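PDB 1ZB1: vacuolar-sorting protein BRO1 from Saccharomyces cerevisiae, which helps sort cargo proteins into the intralumenal vesicles of the multivesicular body and recruits the deubiquitinase DOA4 to endosomes. Local coordinates for residues 273-284 with 310-321. Sequence-based numbering, arbitrary orientation.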
# COMPACT_ATOMS: atom_id res chain seq x y z
N VAL A 273 13.21 -24.77 28.50
CA VAL A 273 14.23 -23.75 28.72
C VAL A 273 15.50 -24.26 28.04
O VAL A 273 15.61 -25.44 27.73
CB VAL A 273 14.48 -23.54 30.22
CG1 VAL A 273 15.42 -22.37 30.44
CG2 VAL A 273 13.16 -23.31 30.94
N GLY A 274 16.45 -23.37 27.81
CA GLY A 274 17.67 -23.79 27.15
C GLY A 274 17.42 -23.70 25.67
O GLY A 274 18.23 -23.16 24.91
N GLU A 275 16.28 -24.25 25.24
CA GLU A 275 15.89 -24.19 23.85
C GLU A 275 15.32 -22.78 23.70
O GLU A 275 15.53 -22.11 22.69
CB GLU A 275 14.82 -25.24 23.55
CG GLU A 275 14.46 -25.36 22.09
CD GLU A 275 13.62 -26.60 21.80
OE1 GLU A 275 12.51 -26.71 22.35
OE2 GLU A 275 14.07 -27.45 21.01
N ALA A 276 14.61 -22.35 24.74
CA ALA A 276 14.01 -21.03 24.79
C ALA A 276 15.13 -19.99 24.90
O ALA A 276 15.07 -18.93 24.28
CB ALA A 276 13.09 -20.92 25.99
N ILE A 277 16.14 -20.31 25.69
CA ILE A 277 17.28 -19.42 25.87
C ILE A 277 17.98 -19.20 24.53
O ILE A 277 18.47 -18.11 24.24
CB ILE A 277 18.29 -20.02 26.89
CG1 ILE A 277 17.65 -20.06 28.28
CG2 ILE A 277 19.58 -19.21 26.91
CD1 ILE A 277 18.48 -20.78 29.33
N ALA A 278 18.01 -20.25 23.71
CA ALA A 278 18.63 -20.16 22.40
C ALA A 278 17.87 -19.18 21.50
O ALA A 278 18.48 -18.45 20.71
CB ALA A 278 18.68 -21.55 21.75
N PHE A 279 16.55 -19.16 21.63
CA PHE A 279 15.73 -18.26 20.83
C PHE A 279 15.76 -16.83 21.34
O PHE A 279 15.62 -15.88 20.57
CB PHE A 279 14.29 -18.77 20.75
CG PHE A 279 14.06 -19.68 19.59
CD1 PHE A 279 13.87 -19.17 18.31
CD2 PHE A 279 14.07 -21.06 19.76
CE1 PHE A 279 13.70 -20.01 17.21
CE2 PHE A 279 13.91 -21.92 18.67
CZ PHE A 279 13.72 -21.39 17.39
N LEU A 280 15.94 -16.66 22.65
CA LEU A 280 16.02 -15.31 23.21
C LEU A 280 17.36 -14.74 22.76
O LEU A 280 17.52 -13.54 22.56
CB LEU A 280 15.94 -15.35 24.74
CG LEU A 280 14.53 -15.36 25.34
CD1 LEU A 280 13.91 -13.98 25.18
CD2 LEU A 280 13.67 -16.41 24.65
N ASP A 281 18.32 -15.65 22.60
CA ASP A 281 19.67 -15.31 22.16
C ASP A 281 19.53 -14.75 20.74
O ASP A 281 20.02 -13.66 20.44
CB ASP A 281 20.53 -16.57 22.15
CG ASP A 281 22.02 -16.27 22.18
OD1 ASP A 281 22.52 -15.62 21.23
OD2 ASP A 281 22.68 -16.69 23.15
N PHE A 282 18.85 -15.50 19.89
CA PHE A 282 18.63 -15.10 18.50
C PHE A 282 17.86 -13.79 18.42
O PHE A 282 18.17 -12.93 17.59
CB PHE A 282 17.85 -16.19 17.76
CG PHE A 282 17.54 -15.84 16.33
CD1 PHE A 282 18.56 -15.74 15.39
CD2 PHE A 282 16.23 -15.62 15.92
CE1 PHE A 282 18.28 -15.41 14.06
CE2 PHE A 282 15.94 -15.29 14.60
CZ PHE A 282 16.97 -15.19 13.67
N SER A 283 16.86 -13.64 19.28
CA SER A 283 16.05 -12.43 19.31
C SER A 283 16.92 -11.20 19.56
O SER A 283 16.80 -10.19 18.87
CB SER A 283 14.99 -12.53 20.41
OG SER A 283 14.17 -11.38 20.44
N MET A 284 17.80 -11.29 20.55
CA MET A 284 18.70 -10.19 20.89
C MET A 284 19.58 -9.82 19.70
O MET A 284 19.81 -8.64 19.44
CB MET A 284 19.59 -10.57 22.08
CG MET A 284 20.53 -9.45 22.53
SD MET A 284 19.66 -8.02 23.22
CE MET A 284 19.59 -6.94 21.84
N LEU A 310 14.28 -8.16 27.06
CA LEU A 310 14.92 -9.39 26.62
C LEU A 310 15.98 -9.86 27.59
O LEU A 310 15.99 -11.01 28.01
CB LEU A 310 15.56 -9.22 25.24
CG LEU A 310 14.64 -9.11 24.02
CD1 LEU A 310 15.49 -9.03 22.76
CD2 LEU A 310 13.73 -10.32 23.95
N GLU A 311 16.90 -8.96 27.94
CA GLU A 311 17.98 -9.31 28.85
C GLU A 311 17.41 -9.79 30.18
O GLU A 311 17.87 -10.78 30.74
CB GLU A 311 18.89 -8.10 29.08
CG GLU A 311 19.75 -7.77 27.86
CD GLU A 311 20.69 -6.59 28.10
OE1 GLU A 311 21.52 -6.32 27.21
OE2 GLU A 311 20.59 -5.94 29.16
N LYS A 312 16.40 -9.08 30.67
CA LYS A 312 15.76 -9.43 31.93
C LYS A 312 15.27 -10.88 31.88
O LYS A 312 15.56 -11.67 32.78
CB LYS A 312 14.59 -8.47 32.17
CG LYS A 312 14.21 -8.30 33.63
CD LYS A 312 13.50 -6.96 33.83
CE LYS A 312 14.39 -5.80 33.38
NZ LYS A 312 13.76 -4.46 33.58
N LYS A 313 14.54 -11.22 30.83
CA LYS A 313 14.01 -12.57 30.66
C LYS A 313 15.16 -13.55 30.45
O LYS A 313 15.15 -14.66 30.98
CB LYS A 313 13.06 -12.62 29.47
CG LYS A 313 12.08 -13.78 29.52
CD LYS A 313 11.13 -13.60 30.70
CE LYS A 313 10.20 -14.78 30.84
NZ LYS A 313 10.98 -16.03 31.03
N GLN A 314 16.14 -13.13 29.66
CA GLN A 314 17.31 -13.95 29.36
C GLN A 314 18.01 -14.37 30.65
O GLN A 314 18.50 -15.50 30.77
CB GLN A 314 18.27 -13.16 28.47
CG GLN A 314 18.80 -13.91 27.26
CD GLN A 314 19.28 -12.98 26.15
OE1 GLN A 314 19.84 -13.42 25.14
NE2 GLN A 314 19.06 -11.68 26.33
N LYS A 315 18.04 -13.46 31.63
CA LYS A 315 18.68 -13.74 32.92
C LYS A 315 17.97 -14.88 33.64
O LYS A 315 18.56 -15.91 33.92
CB LYS A 315 18.63 -12.49 33.81
CG LYS A 315 19.34 -11.27 33.27
CD LYS A 315 19.23 -10.12 34.26
CE LYS A 315 19.84 -8.83 33.71
NZ LYS A 315 19.78 -7.72 34.70
N GLU A 316 16.69 -14.66 33.95
CA GLU A 316 15.86 -15.63 34.65
C GLU A 316 16.02 -17.05 34.11
O GLU A 316 16.27 -17.98 34.87
CB GLU A 316 14.39 -15.20 34.57
CG GLU A 316 14.15 -13.80 35.11
CD GLU A 316 12.72 -13.31 34.88
OE1 GLU A 316 12.44 -12.15 35.23
OE2 GLU A 316 11.89 -14.09 34.34
N LEU A 317 15.88 -17.20 32.80
CA LEU A 317 16.02 -18.50 32.16
C LEU A 317 17.40 -19.11 32.44
O LEU A 317 17.52 -20.30 32.73
CB LEU A 317 15.82 -18.38 30.65
CG LEU A 317 14.40 -18.17 30.09
CD1 LEU A 317 13.64 -19.48 30.13
CD2 LEU A 317 13.68 -17.10 30.89
N ILE A 318 18.43 -18.28 32.35
CA ILE A 318 19.79 -18.73 32.58
C ILE A 318 20.04 -19.15 34.03
O ILE A 318 20.63 -20.20 34.28
CB ILE A 318 20.80 -17.62 32.19
CG1 ILE A 318 20.71 -17.37 30.68
CG2 ILE A 318 22.21 -18.03 32.58
CD1 ILE A 318 21.55 -16.21 30.19
N LYS A 319 19.58 -18.34 34.97
CA LYS A 319 19.75 -18.65 36.39
C LYS A 319 19.12 -20.00 36.72
O LYS A 319 19.80 -20.94 37.13
CB LYS A 319 19.12 -17.57 37.26
CG LYS A 319 19.17 -17.87 38.75
CD LYS A 319 18.48 -16.79 39.56
CE LYS A 319 18.44 -17.15 41.04
NZ LYS A 319 17.74 -16.11 41.84
N ASP A 320 17.80 -20.08 36.55
CA ASP A 320 17.07 -21.31 36.83
C ASP A 320 17.34 -22.35 35.75
O ASP A 320 16.41 -22.86 35.13
CB ASP A 320 15.57 -21.03 36.90
CG ASP A 320 15.23 -19.87 37.83
OD1 ASP A 320 15.63 -19.92 39.01
OD2 ASP A 320 14.55 -18.93 37.37
N ASN A 321 18.61 -22.66 35.52
CA ASN A 321 18.97 -23.65 34.51
C ASN A 321 20.42 -24.10 34.64
O ASN A 321 20.74 -25.27 34.41
CB ASN A 321 18.73 -23.09 33.11
CG ASN A 321 18.99 -24.11 32.02
OD1 ASN A 321 20.14 -24.44 31.73
ND2 ASN A 321 17.93 -24.63 31.43
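Ile277 meets Leu317, and Leu280 meets Leu310, where two helices pack as an antiparallel pair near one end of the elongated, mostly helical Bro1 domain, whose family is probably related to TPR proteins. The axes of 275-284 and 310-321 approach to 9.8 Å, with 153° between their directions, and no hydrogen bond joins them.

Apolar side chains carry most of the contact. Ile277 and Leu317 run past each other in opposite senses, with CG1 of Ile277 tight against CB of Leu317 at 3.4 Å. CG1 of Ile277 lies anti to its carbonyl carbon (chi1 -67°), and CD1 continues over the Leu317 carbonyl, 3.6 Å from its O; that oxygen is buried without a polar partner. One turn on, Leu280 CD1 meets Leu310 CD2 at 3.9 Å. The other Leu310 methyl, CD1, lies near Met284 CA and 3.6 Å from Ser283 OG, whose hydrogen bond goes to Ser257 O. Helix 242-269 covers the neighbouring face, Leu267 touching Ala276 and Tyr261 touching Leu310.

Gln314 contributes by packing: stretched out past CG, it lays its aliphatic part by Leu280 CB and brings OE1 to 3.5 Å from Asp281 CA.

Where the chain enters helix 275-284, Gly274 takes the N-cap position, and Val273 beside it inserts CG1 between an apolar neighbour, Leu317 CD1, and a polar one, the Asn321 amide, 3.5 Å from ND2.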